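Local coordinates for DNA repair protein RAD14 (PDB 5A3D), which binds specifically to damaged, kinked DNA through this zinc-containing DNA-binding domain and is required for the incision step of nucleotide excision repair, at residues P15-V20 and E35-L40; D19-Q24 and R83-A88. All blocks are in the same frame, centred on the assembly; numbering follows the deposited sequence.

Interaction 1: P15-V20 and E35-L40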
ATOM      1  N   PRO B  15     -18.644 -19.815  21.082  1.00 33.76           N
ATOM      2  CA  PRO B  15     -17.864 -18.740  21.686  1.00 35.95           C
ATOM      3  C   PRO B  15     -17.335 -17.776  20.621  1.00 35.26           C
ATOM      4  O   PRO B  15     -17.385 -16.545  20.811  1.00 35.78           O
ATOM      5  CB  PRO B  15     -16.768 -19.494  22.421  1.00 39.43           C
ATOM      6  CG  PRO B  15     -17.484 -20.747  22.923  1.00 39.87           C
ATOM      7  CD  PRO B  15     -18.325 -21.126  21.705  1.00 36.83           C
ATOM      8  N   VAL B  16     -16.891 -18.297  19.473  1.00 33.50           N
ATOM      9  CA  VAL B  16     -16.380 -17.426  18.436  1.00 32.51           C
ATOM     10  C   VAL B  16     -17.456 -16.566  17.823  1.00 30.99           C
ATOM     11  O   VAL B  16     -17.295 -15.328  17.679  1.00 30.32           O
ATOM     12  CB  VAL B  16     -15.566 -18.148  17.397  1.00 33.89           C
ATOM     13  CG1 VAL B  16     -15.306 -17.278  16.128  1.00 33.00           C
ATOM     14  CG2 VAL B  16     -14.244 -18.533  17.957  1.00 38.00           C
ATOM     15  N   LEU B  17     -18.540 -17.203  17.409  1.00 29.92           N
ATOM     16  CA  LEU B  17     -19.645 -16.473  16.762  1.00 29.31           C
ATOM     17  C   LEU B  17     -20.229 -15.410  17.624  1.00 29.81           C
ATOM     18  O   LEU B  17     -20.453 -14.268  17.169  1.00 30.68           O
ATOM     19  CB  LEU B  17     -20.707 -17.364  16.200  1.00 29.79           C
ATOM     20  CG  LEU B  17     -20.164 -18.119  15.007  1.00 32.20           C
ATOM     21  CD1 LEU B  17     -21.092 -19.222  14.576  1.00 33.96           C
ATOM     22  CD2 LEU B  17     -19.887 -17.317  13.756  1.00 33.50           C
ATOM     23  N   HIS B  18     -20.328 -15.715  18.891  1.00 30.02           N
ATOM     24  CA  HIS B  18     -20.893 -14.806  19.821  1.00 31.75           C
ATOM     25  C   HIS B  18     -19.902 -13.704  20.207  1.00 33.63           C
ATOM     26  O   HIS B  18     -20.221 -12.532  20.127  1.00 34.91           O
ATOM     27  CB  HIS B  18     -21.332 -15.640  21.032  1.00 33.46           C
ATOM     28  CG  HIS B  18     -21.909 -14.830  22.106  1.00 36.63           C
ATOM     29  ND1 HIS B  18     -21.138 -14.231  23.065  1.00 42.12           N
ATOM     30  CD2 HIS B  18     -23.163 -14.370  22.284  1.00 38.93           C
ATOM     31  CE1 HIS B  18     -21.910 -13.494  23.843  1.00 44.90           C
ATOM     32  NE2 HIS B  18     -23.158 -13.617  23.414  1.00 42.46           N
ATOM     33  N   ASP B  19     -18.711 -14.071  20.651  1.00 34.09           N
ATOM     34  CA  ASP B  19     -17.807 -13.086  21.252  1.00 37.05           C
ATOM     35  C   ASP B  19     -17.201 -12.218  20.158  1.00 35.43           C
ATOM     36  O   ASP B  19     -17.000 -10.978  20.373  1.00 37.63           O
ATOM     37  CB  ASP B  19     -16.660 -13.722  22.053  1.00 41.07           C
ATOM     38  CG  ASP B  19     -17.088 -14.426  23.328  1.00 44.94           C
ATOM     39  OD1 ASP B  19     -18.289 -14.372  23.763  1.00 47.49           O
ATOM     40  OD2 ASP B  19     -16.130 -15.007  23.941  1.00 49.65           O
ATOM     41  N   VAL B  20     -16.852 -12.823  19.008  1.00 32.91           N
ATOM     42  CA  VAL B  20     -16.105 -12.083  17.943  1.00 32.97           C
ATOM     43  C   VAL B  20     -17.056 -11.492  16.944  1.00 32.48           C
ATOM     44  O   VAL B  20     -16.926 -10.355  16.599  1.00 32.76           O
ATOM     45  CB  VAL B  20     -15.131 -12.982  17.157  1.00 32.99           C
ATOM     46  CG1 VAL B  20     -14.482 -12.233  15.966  1.00 34.36           C
ATOM     47  CG2 VAL B  20     -14.052 -13.505  18.143  1.00 35.05           C
ATOM     48  N   GLU B  35     -23.667 -21.681   4.935  1.00 38.31           N
ATOM     49  CA  GLU B  35     -24.045 -20.537   4.073  1.00 40.01           C
ATOM     50  C   GLU B  35     -24.205 -19.216   4.803  1.00 37.36           C
ATOM     51  O   GLU B  35     -24.107 -18.157   4.187  1.00 38.69           O
ATOM     52  CB  GLU B  35     -25.342 -20.831   3.283  1.00 44.39           C
ATOM     53  CG  GLU B  35     -26.639 -20.781   4.098  1.00 45.94           C
ATOM     54  CD  GLU B  35     -26.991 -22.007   4.952  1.00 46.84           C
ATOM     55  OE1 GLU B  35     -26.191 -22.976   5.108  1.00 45.13           O
ATOM     56  OE2 GLU B  35     -28.112 -21.983   5.521  1.00 52.30           O
ATOM     57  N   LYS B  36     -24.417 -19.271   6.112  1.00 34.71           N
ATOM     58  CA  LYS B  36     -24.392 -18.103   6.966  1.00 34.02           C
ATOM     59  C   LYS B  36     -23.120 -17.987   7.842  1.00 31.50           C
ATOM     60  O   LYS B  36     -22.588 -16.866   7.998  1.00 30.43           O
ATOM     61  CB  LYS B  36     -25.586 -18.072   7.929  1.00 35.23           C
ATOM     62  CG  LYS B  36     -26.931 -17.685   7.296  1.00 39.19           C
ATOM     63  CD  LYS B  36     -28.047 -17.803   8.277  1.00 41.03           C
ATOM     64  CE  LYS B  36     -29.390 -17.328   7.719  1.00 46.29           C
ATOM     65  NZ  LYS B  36     -30.469 -17.868   8.619  1.00 47.81           N
ATOM     66  N   TYR B  37     -22.654 -19.095   8.425  1.00 30.26           N
ATOM     67  CA  TYR B  37     -21.785 -18.976   9.533  1.00 30.19           C
ATOM     68  C   TYR B  37     -20.354 -19.427   9.338  1.00 28.89           C
ATOM     69  O   TYR B  37     -19.560 -19.387  10.240  1.00 28.79           O
ATOM     70  CB  TYR B  37     -22.426 -19.628  10.757  1.00 30.01           C
ATOM     71  CG  TYR B  37     -23.781 -19.064  11.098  1.00 30.94           C
ATOM     72  CD1 TYR B  37     -23.942 -17.730  11.392  1.00 32.05           C
ATOM     73  CD2 TYR B  37     -24.918 -19.840  11.021  1.00 31.63           C
ATOM     74  CE1 TYR B  37     -25.182 -17.173  11.704  1.00 34.13           C
ATOM     75  CE2 TYR B  37     -26.158 -19.289  11.355  1.00 33.19           C
ATOM     76  CZ  TYR B  37     -26.305 -17.949  11.643  1.00 34.19           C
ATOM     77  OH  TYR B  37     -27.543 -17.427  11.989  1.00 35.84           O
ATOM     78  N   ALA B  38     -20.052 -19.899   8.177  1.00 29.38           N
ATOM     79  CA  ALA B  38     -18.719 -20.410   7.941  1.00 30.70           C
ATOM     80  C   ALA B  38     -17.693 -19.295   8.070  1.00 29.58           C
ATOM     81  O   ALA B  38     -17.954 -18.169   7.686  1.00 28.98           O
ATOM     82  CB  ALA B  38     -18.588 -20.900   6.502  1.00 32.04           C
ATOM     83  N   LEU B  39     -16.494 -19.660   8.442  1.00 29.36           N
ATOM     84  CA  LEU B  39     -15.419 -18.656   8.550  1.00 30.48           C
ATOM     85  C   LEU B  39     -14.540 -18.805   7.312  1.00 30.48           C
ATOM     86  O   LEU B  39     -14.323 -19.912   6.802  1.00 30.65           O
ATOM     87  CB  LEU B  39     -14.672 -18.791   9.809  1.00 31.20           C
ATOM     88  CG  LEU B  39     -15.441 -18.718  11.128  1.00 32.12           C
ATOM     89  CD1 LEU B  39     -14.469 -18.827  12.305  1.00 35.59           C
ATOM     90  CD2 LEU B  39     -16.286 -17.431  11.216  1.00 32.19           C
ATOM     91  N   LEU B  40     -14.190 -17.650   6.748  1.00 27.50           N
ATOM     92  CA  LEU B  40     -13.494 -17.570   5.473  1.00 28.85           C
ATOM     93  C   LEU B  40     -12.198 -16.845   5.752  1.00 27.11           C
ATOM     94  O   LEU B  40     -12.151 -15.831   6.462  1.00 27.17           O
ATOM     95  CB  LEU B  40     -14.287 -16.708   4.510  1.00 30.12           C
ATOM     96  CG  LEU B  40     -15.699 -17.186   4.152  1.00 33.70           C
ATOM     97  CD1 LEU B  40     -16.322 -16.186   3.190  1.00 36.70           C
ATOM     98  CD2 LEU B  40     -15.536 -18.522   3.527  1.00 35.65           C
TER
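Leu17 of the short helix in the Rad14 zinc finger, a four-cysteine zinc site of the XPA family, reaches across to Tyr37 and Leu39, which flank the turn from helix 34-37 into strand 39-41. Its CD1 lies 4.1 Å from Tyr37 CB, at the root of the aromatic side chain and oblique to the ring, while CD2 sits between Tyr37 O, at 4.1 Å, and Leu39 CD2, at 4.4 Å. The first torsion (chi1 -69°) puts CG beside the backbone N and anti to the carbonyl carbon, and the second (chi2 169°) then spreads the two methyls. The side chains of Leu17 and Tyr37 cross at about a right angle.

The Tyr37 ring has one face covered by its own neighbour: Lys36 CB sits 3.5 Å above the plane, over the ring centre. Its hydroxyl is hydrogen-bonded to Glu6 OE2, a carboxylate that also forms a salt bridge with Lys36 NZ, so a hydrogen bond anchors the far end of the ring, while CB is simply packed against Leu17. Ser30 of helix 27-32 touches both Leu17 and Tyr37, bringing the metal-bearing part of the finger against this apolar patch; the Tyr37 side chain is about 8 Å from the zinc ion. Ala38 leaves helical geometry and lets Leu39 face back to the finger, where it also packs on Phe21, Val82 and a guanine base of the bound DNA. Val16, the residue before Leu17, adds one methyl: its CG1 lies 4.2 Å from Leu39 CD1.

Interaction 2: D19-Q24 and R83-A88; sequences DVFKLQ and RCEVEA
The irregular chain of 19-24 faces the first turns of helix 83-94, with Phe21 and Glu85 the nearest pair at 9.0 Å between CA atoms, and Lys22 turning the chain with positive phi (65°). At that separation the gap is bridged by side chains. Leu23 sends CD1 to Cys84 SG, 4.0 Å away, an apolar contact between a methyl and a sulfur. Cys84 places that sulfur between its own backbone N and carbonyl carbon (chi1 57°), from where it faces the finger. This cysteine lies outside the set Cys4, Cys7, Cys26 and Cys29 that holds the zinc ion.

Glu85, one residue on from Cys84, reaches toward the loop with its chain extended beyond CG and carries its carboxylate to the edge of the Phe21 ring, near the ring plane, with OE2 4.5 Å from CD1. OE2 also passes 4.1 Å from Phe21 O, a neighbour and not a bonding partner; its hydrogen bond is to His63 ND1, and His63 in turn packs on Phe21 and Lys22. The imidazole thus fixes the acid end beside the aromatic ring. One face of Phe21 is covered by Val20 CG1, 3.7 Å above the plane and over its centre. Lys22 swings its end away from the helix and closes the turn on itself, NZ donating to Asp19 O at 2.9 Å, with the donor tilted 28° from the carbonyl plane.

The contact joins the zinc finger to the helical part of the domain. Phe21 packs on Val82, the last residue of strand 78-82 before helix 83-94 begins, while within that helix Val86 turns to Cys45 and Tyr49 of helix 42-49.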
ATOM      1  N   ASP B  19     -18.711 -14.071  20.651  1.00 34.09           N
ATOM      2  CA  ASP B  19     -17.807 -13.086  21.252  1.00 37.05           C
ATOM      3  C   ASP B  19     -17.201 -12.218  20.158  1.00 35.43           C
ATOM      4  O   ASP B  19     -17.000 -10.978  20.373  1.00 37.63           O
ATOM      5  CB  ASP B  19     -16.660 -13.722  22.053  1.00 41.07           C
ATOM      6  CG  ASP B  19     -17.088 -14.426  23.328  1.00 44.94           C
ATOM      7  OD1 ASP B  19     -18.289 -14.372  23.763  1.00 47.49           O
ATOM      8  OD2 ASP B  19     -16.130 -15.007  23.941  1.00 49.65           O
ATOM      9  N   VAL B  20     -16.852 -12.823  19.008  1.00 32.91           N
ATOM     10  CA  VAL B  20     -16.105 -12.083  17.943  1.00 32.97           C
ATOM     11  C   VAL B  20     -17.056 -11.492  16.944  1.00 32.48           C
ATOM     12  O   VAL B  20     -16.926 -10.355  16.599  1.00 32.76           O
ATOM     13  CB  VAL B  20     -15.131 -12.982  17.157  1.00 32.99           C
ATOM     14  CG1 VAL B  20     -14.482 -12.233  15.966  1.00 34.36           C
ATOM     15  CG2 VAL B  20     -14.052 -13.505  18.143  1.00 35.05           C
ATOM     16  N   PHE B  21     -18.035 -12.252  16.501  1.00 29.75           N
ATOM     17  CA  PHE B  21     -18.862 -11.845  15.416  1.00 30.61           C
ATOM     18  C   PHE B  21     -20.239 -11.324  15.901  1.00 32.20           C
ATOM     19  O   PHE B  21     -21.034 -10.885  15.060  1.00 33.97           O
ATOM     20  CB  PHE B  21     -19.014 -12.962  14.431  1.00 29.61           C
ATOM     21  CG  PHE B  21     -17.735 -13.341  13.750  1.00 28.86           C
ATOM     22  CD1 PHE B  21     -17.234 -12.549  12.755  1.00 31.33           C
ATOM     23  CD2 PHE B  21     -16.991 -14.417  14.196  1.00 28.80           C
ATOM     24  CE1 PHE B  21     -15.984 -12.815  12.159  1.00 32.00           C
ATOM     25  CE2 PHE B  21     -15.821 -14.800  13.535  1.00 30.74           C
ATOM     26  CZ  PHE B  21     -15.260 -13.926  12.565  1.00 31.93           C
ATOM     27  N   LYS B  22     -20.513 -11.407  17.214  1.00 33.02           N
ATOM     28  CA  LYS B  22     -21.716 -10.845  17.823  1.00 37.16           C
ATOM     29  C   LYS B  22     -22.994 -11.507  17.353  1.00 37.56           C
ATOM     30  O   LYS B  22     -24.003 -10.852  17.138  1.00 39.80           O
ATOM     31  CB  LYS B  22     -21.777  -9.309  17.602  1.00 42.03           C
ATOM     32  CG  LYS B  22     -20.453  -8.657  17.723  1.00 43.48           C
ATOM     33  CD  LYS B  22     -19.960  -8.744  19.155  1.00 45.96           C
ATOM     34  CE  LYS B  22     -18.578  -8.105  19.154  1.00 49.18           C
ATOM     35  NZ  LYS B  22     -17.864  -8.234  20.468  1.00 52.41           N
ATOM     36  N   LEU B  23     -22.939 -12.809  17.235  1.00 33.98           N
ATOM     37  CA  LEU B  23     -24.081 -13.588  16.693  1.00 35.82           C
ATOM     38  C   LEU B  23     -24.525 -14.521  17.783  1.00 34.14           C
ATOM     39  O   LEU B  23     -23.699 -15.270  18.322  1.00 33.20           O
ATOM     40  CB  LEU B  23     -23.633 -14.353  15.462  1.00 36.43           C
ATOM     41  CG  LEU B  23     -23.397 -13.500  14.208  1.00 39.64           C
ATOM     42  CD1 LEU B  23     -22.753 -14.322  13.082  1.00 40.95           C
ATOM     43  CD2 LEU B  23     -24.680 -12.914  13.737  1.00 43.29           C
ATOM     44  N   GLN B  24     -25.774 -14.408  18.168  1.00 35.76           N
ATOM     45  CA  GLN B  24     -26.382 -15.347  19.107  1.00 38.58           C
ATOM     46  C   GLN B  24     -26.775 -16.683  18.436  1.00 34.48           C
ATOM     47  O   GLN B  24     -27.982 -16.898  18.132  1.00 36.55           O
ATOM     48  CB  GLN B  24     -27.592 -14.695  19.777  1.00 43.83           C
ATOM     49  CG  GLN B  24     -27.183 -13.564  20.691  1.00 51.53           C
ATOM     50  CD  GLN B  24     -27.739 -13.821  22.075  1.00 60.27           C
ATOM     51  OE1 GLN B  24     -28.918 -13.493  22.356  1.00 65.35           O
ATOM     52  NE2 GLN B  24     -26.912 -14.478  22.948  1.00 62.56           N
ATOM     53  N   ARG B  83     -19.107 -15.577   6.941  1.00 28.49           N
ATOM     54  CA  ARG B  83     -19.683 -15.552   5.629  1.00 30.07           C
ATOM     55  C   ARG B  83     -20.813 -14.535   5.543  1.00 30.63           C
ATOM     56  O   ARG B  83     -20.853 -13.805   4.577  1.00 30.71           O
ATOM     57  CB  ARG B  83     -20.102 -16.915   5.106  1.00 31.91           C
ATOM     58  CG  ARG B  83     -20.628 -16.732   3.699  1.00 34.95           C
ATOM     59  CD  ARG B  83     -21.076 -17.988   3.036  1.00 38.12           C
ATOM     60  NE  ARG B  83     -20.176 -19.080   2.970  1.00 40.95           N
ATOM     61  CZ  ARG B  83     -19.254 -19.205   2.034  1.00 44.10           C
ATOM     62  NH1 ARG B  83     -19.104 -18.223   1.136  1.00 46.02           N
ATOM     63  NH2 ARG B  83     -18.486 -20.297   1.998  1.00 45.63           N
ATOM     64  N   CYS B  84     -21.717 -14.490   6.526  1.00 31.11           N
ATOM     65  CA  CYS B  84     -22.900 -13.637   6.348  1.00 32.26           C
ATOM     66  C   CYS B  84     -22.498 -12.130   6.183  1.00 32.35           C
ATOM     67  O   CYS B  84     -23.131 -11.430   5.451  1.00 31.22           O
ATOM     68  CB  CYS B  84     -23.911 -13.854   7.474  1.00 33.91           C
ATOM     69  SG  CYS B  84     -23.312 -13.579   9.150  1.00 34.37           S
ATOM     70  N   GLU B  85     -21.478 -11.686   6.906  1.00 30.82           N
ATOM     71  CA  GLU B  85     -20.952 -10.281   6.766  1.00 33.06           C
ATOM     72  C   GLU B  85     -20.328  -9.996   5.411  1.00 33.36           C
ATOM     73  O   GLU B  85     -20.639  -9.015   4.698  1.00 33.47           O
ATOM     74  CB  GLU B  85     -19.922 -10.028   7.847  1.00 33.30           C
ATOM     75  CG  GLU B  85     -20.547  -9.773   9.171  1.00 35.83           C
ATOM     76  CD  GLU B  85     -19.554  -9.353  10.250  1.00 36.38           C
ATOM     77  OE1 GLU B  85     -18.377  -9.020   9.956  1.00 34.06           O
ATOM     78  OE2 GLU B  85     -20.027  -9.305  11.450  1.00 39.69           O
ATOM     79  N   VAL B  86     -19.411 -10.897   5.049  1.00 34.15           N
ATOM     80  CA  VAL B  86     -18.707 -10.895   3.762  1.00 36.10           C
ATOM     81  C   VAL B  86     -19.706 -10.834   2.574  1.00 35.92           C
ATOM     82  O   VAL B  86     -19.552 -10.023   1.665  1.00 33.86           O
ATOM     83  CB  VAL B  86     -17.773 -12.141   3.653  1.00 37.69           C
ATOM     84  CG1 VAL B  86     -17.047 -12.104   2.325  1.00 41.15           C
ATOM     85  CG2 VAL B  86     -16.700 -12.012   4.715  1.00 39.66           C
ATOM     86  N   GLU B  87     -20.668 -11.723   2.589  1.00 34.84           N
ATOM     87  CA  GLU B  87     -21.610 -11.829   1.517  1.00 37.39           C
ATOM     88  C   GLU B  87     -22.495 -10.587   1.437  1.00 37.82           C
ATOM     89  O   GLU B  87     -22.793 -10.089   0.368  1.00 39.62           O
ATOM     90  CB  GLU B  87     -22.440 -13.092   1.733  1.00 38.90           C
ATOM     91  CG  GLU B  87     -23.413 -13.338   0.663  1.00 41.81           C
ATOM     92  CD  GLU B  87     -24.111 -14.670   0.908  1.00 44.94           C
ATOM     93  OE1 GLU B  87     -23.530 -15.691   0.415  1.00 46.41           O
ATOM     94  OE2 GLU B  87     -25.184 -14.624   1.581  1.00 46.67           O
ATOM     95  N   ALA B  88     -22.937 -10.113   2.585  1.00 37.64           N
ATOM     96  CA  ALA B  88     -23.842  -8.952   2.647  1.00 40.41           C
ATOM     97  C   ALA B  88     -23.169  -7.752   2.025  1.00 41.74           C
ATOM     98  O   ALA B  88     -23.794  -7.005   1.289  1.00 44.84           O
ATOM     99  CB  ALA B  88     -24.188  -8.658   4.093  1.00 40.77           C
TER

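Overall arrangement
From the N terminus, helix 15-19 runs into the turn of 19-24, and the two interactions start from this one continuous piece, sharing Asp19 and Val20. Interaction 1 closes the shorter loop, spanning helix 27-32 and reaching helix 34-37 and strand 39-41. Interaction 2 closes a much longer one, past the antiparallel sheet to helix 83-94; because its first segment begins later and its second lies far beyond, the loops cross rather than nest. Their centres are 6 Å apart. Backbone hydrogen bonds Leu17 O to Leu23 N and Ala38 O to Arg83 N stitch them together, so zinc finger, sheet and helical region meet at one junction.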